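Local coordinates for protein glycine cleavage system transcriptional repressor, putative (Vibrio cholerae, PDB 1U8S) that probably represses transcription of the glycine cleavage system genes and carries two ACT domains, a fold that typically binds small regulatory ligands, at the interface of chains A and B. Coordinates in Å, arbitrary orientation; residue numbers count along the deposited sequence, not the author numbering. Chains: chain A/B, glycine cleavage system transcriptional repressor, putative.

The interface of chains A and B. Residues chain A 8, 81-84, 86; chain B 42-45.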
ATOM      1  N   VAL A   8      13.927   1.335   0.623  1.00 35.18           N
ATOM      2  CA  VAL A   8      12.502   1.623   0.593  1.00 34.20           C
ATOM      3  C   VAL A   8      12.312   2.765  -0.389  1.00 33.47           C
ATOM      4  O   VAL A   8      12.933   3.816  -0.260  1.00 34.40           O
ATOM      5  CB  VAL A   8      11.999   2.067   1.976  1.00 34.85           C
ATOM      6  CG1 VAL A   8      10.590   2.628   1.864  1.00 34.67           C
ATOM      7  CG2 VAL A   8      12.039   0.885   2.948  1.00 34.90           C
ATOM      8  N   ARG A  81      17.328   3.728   3.104  1.00 35.46           N
ATOM      9  CA  ARG A  81      17.840   2.385   3.317  1.00 36.76           C
ATOM     10  C   ARG A  81      17.340   1.844   4.653  1.00 38.73           C
ATOM     11  O   ARG A  81      17.064   2.611   5.578  1.00 39.04           O
ATOM     12  CB  ARG A  81      19.364   2.392   3.306  1.00 35.70           C
ATOM     13  CG  ARG A  81      19.948   2.765   1.960  1.00 37.28           C
ATOM     14  CD  ARG A  81      21.380   2.352   1.884  1.00 34.21           C
ATOM     15  NE  ARG A  81      21.892   2.442   0.525  1.00 34.90           N
ATOM     16  CZ  ARG A  81      23.090   2.000   0.170  1.00 32.20           C
ATOM     17  NH1 ARG A  81      23.867   1.443   1.081  1.00 33.33           N
ATOM     18  NH2 ARG A  81      23.513   2.130  -1.076  1.00 29.78           N
ATOM     19  N   THR A  82      17.231   0.525   4.756  1.00 38.86           N
ATOM     20  CA  THR A  82      16.747  -0.082   5.981  1.00 40.49           C
ATOM     21  C   THR A  82      17.376  -1.458   6.180  1.00 40.64           C
ATOM     22  O   THR A  82      18.137  -1.922   5.341  1.00 40.39           O
ATOM     23  CB  THR A  82      15.215  -0.198   5.931  1.00 40.13           C
ATOM     24  OG1 THR A  82      14.709  -0.566   7.225  1.00 39.58           O
ATOM     25  CG2 THR A  82      14.810  -1.229   4.873  1.00 39.93           C
ATOM     26  N   SER A  83      17.053  -2.106   7.289  1.00 42.97           N
ATOM     27  CA  SER A  83      17.612  -3.418   7.586  1.00 48.34           C
ATOM     28  C   SER A  83      16.766  -4.553   7.030  1.00 50.30           C
ATOM     29  O   SER A  83      15.567  -4.393   6.810  1.00 49.86           O
ATOM     30  CB  SER A  83      17.770  -3.575   9.094  1.00 50.01           C
ATOM     31  OG  SER A  83      18.634  -2.576   9.601  1.00 53.32           O
ATOM     32  N   PRO A  84      17.379  -5.731   6.835  1.00 51.91           N
ATOM     33  CA  PRO A  84      16.715  -6.918   6.300  1.00 52.46           C
ATOM     34  C   PRO A  84      15.273  -7.034   6.719  1.00 54.90           C
ATOM     35  O   PRO A  84      14.905  -6.687   7.845  1.00 54.29           O
ATOM     36  CB  PRO A  84      17.566  -8.056   6.828  1.00 52.00           C
ATOM     37  CG  PRO A  84      18.918  -7.468   6.793  1.00 54.08           C
ATOM     38  CD  PRO A  84      18.679  -6.101   7.414  1.00 52.85           C
ATOM     39  N   ASP A  86      12.066  -9.011   7.760  1.00 66.74           N
ATOM     40  CA  ASP A  86      11.603 -10.191   8.501  1.00 69.97           C
ATOM     41  C   ASP A  86      10.190 -10.542   8.008  1.00 71.53           C
ATOM     42  O   ASP A  86       9.225 -10.506   8.777  1.00 70.60           O
ATOM     43  CB  ASP A  86      11.572  -9.865  10.001  1.00 70.70           C
ATOM     44  CG  ASP A  86      12.176  -8.485  10.315  1.00 73.12           C
ATOM     45  OD1 ASP A  86      11.607  -7.456   9.879  1.00 72.61           O
ATOM     46  OD2 ASP A  86      13.225  -8.425  10.996  1.00 74.72           O
TER
ATOM     47  N   PHE B  42       8.071  -2.332   5.903  1.00 41.39           N
ATOM     48  CA  PHE B  42       9.179  -2.824   5.077  1.00 41.05           C
ATOM     49  C   PHE B  42      10.480  -2.642   5.826  1.00 41.91           C
ATOM     50  O   PHE B  42      10.856  -1.512   6.164  1.00 42.97           O
ATOM     51  CB  PHE B  42       9.280  -2.055   3.762  1.00 40.57           C
ATOM     52  CG  PHE B  42       8.147  -2.303   2.830  1.00 39.55           C
ATOM     53  CD1 PHE B  42       7.294  -3.384   3.026  1.00 38.77           C
ATOM     54  CD2 PHE B  42       7.954  -1.487   1.723  1.00 38.85           C
ATOM     55  CE1 PHE B  42       6.268  -3.647   2.133  1.00 37.93           C
ATOM     56  CE2 PHE B  42       6.929  -1.741   0.819  1.00 36.58           C
ATOM     57  CZ  PHE B  42       6.086  -2.824   1.026  1.00 37.26           C
ATOM     58  N   GLY B  43      11.188  -3.742   6.056  1.00 42.04           N
ATOM     59  CA  GLY B  43      12.430  -3.660   6.801  1.00 42.22           C
ATOM     60  C   GLY B  43      12.055  -3.259   8.215  1.00 43.98           C
ATOM     61  O   GLY B  43      11.171  -3.871   8.827  1.00 43.52           O
ATOM     62  N   LYS B  44      12.710  -2.229   8.739  1.00 43.68           N
ATOM     63  CA  LYS B  44      12.395  -1.751  10.080  1.00 43.47           C
ATOM     64  C   LYS B  44      11.555  -0.483   9.907  1.00 43.01           C
ATOM     65  O   LYS B  44      11.241   0.201  10.882  1.00 43.65           O
ATOM     66  CB  LYS B  44      13.677  -1.413  10.842  1.00 44.24           C
ATOM     67  CG  LYS B  44      14.739  -2.506  10.822  1.00 50.48           C
ATOM     68  CD  LYS B  44      14.282  -3.774  11.540  1.00 53.26           C
ATOM     69  CE  LYS B  44      15.378  -4.843  11.525  1.00 56.18           C
ATOM     70  NZ  LYS B  44      15.008  -6.076  12.303  1.00 57.39           N
ATOM     71  N   GLU B  45      11.169  -0.202   8.661  1.00 39.55           N
ATOM     72  CA  GLU B  45      10.410   1.002   8.328  1.00 38.96           C
ATOM     73  C   GLU B  45       8.883   0.926   8.298  1.00 39.26           C
ATOM     74  O   GLU B  45       8.278  -0.117   8.026  1.00 38.96           O
ATOM     75  CB  GLU B  45      10.871   1.543   6.970  1.00 38.00           C
ATOM     76  CG  GLU B  45      12.366   1.567   6.783  1.00 38.33           C
ATOM     77  CD  GLU B  45      13.072   2.371   7.854  1.00 37.48           C
ATOM     78  OE1 GLU B  45      14.125   1.904   8.330  1.00 37.86           O
ATOM     79  OE2 GLU B  45      12.580   3.465   8.211  1.00 37.24           O
TER
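The hydroxyl of A:Thr82, at the end of strand 76-82, is gripped twice by the hairpin of chain B, at the turn between strands 33-42 and 45-54 and at the first residue of the second strand. It takes a nearly straight hydrogen bond, 170° at the hydrogen, from the backbone amide B:Lys44 N to A:Thr82 OG1, 3.0 Å long. It then gives its own hydrogen to the carboxylate of B:Glu45, with A:Thr82 OG1 and B:Glu45 OE1 2.8 Å apart. OG1 lies anti to the backbone N (chi1 -170°), which directs it at the turn, while the methyl CG2 faces B:Gly43 CA. On the acceptor side B:Glu45 OE1 accepts on its anti lone pair, the one turned from its carboxylate partner. The glutamate bends at chi2 (-57°), folding its carboxylate back beside the threonine, and the two side chains lie alongside one another, pointing opposite ways. B:Glu45 CG lies 3.5 Å from A:Thr82 CB, and A:Val8 CG2, from strand 5-14, packs against the same methylene at 3.9 Å.

B:Lys44 can be followed outward from the turn. Its CB passes near the threonine hydroxyl; CG then meets A:Ser83 CB. After a bend at chi2 the rest of the chain is extended, and CE returns to the serine, 3.6 Å from A:Ser83 CB, with the backbone carbonyl of A:Pro84 also nearby. The aliphatic stem therefore runs alongside A:Ser83, and its amino tip reaches A:Asp86, meeting that side chain nearly perpendicular. This salt bridge probably steadies the stretch of chain A that follows strand 76-82.

The patch is part of a two-fold interface between copies of one protein, so it recurs with the chains exchanged; the dimer is domain-swapped, which makes it likely, though not proven by the structure alone, that this contact belongs to the working protein. At the lysine tip, B:Lys44 NZ donates to the syn lone pair of A:Asp86 OD2 across 3.2 Å.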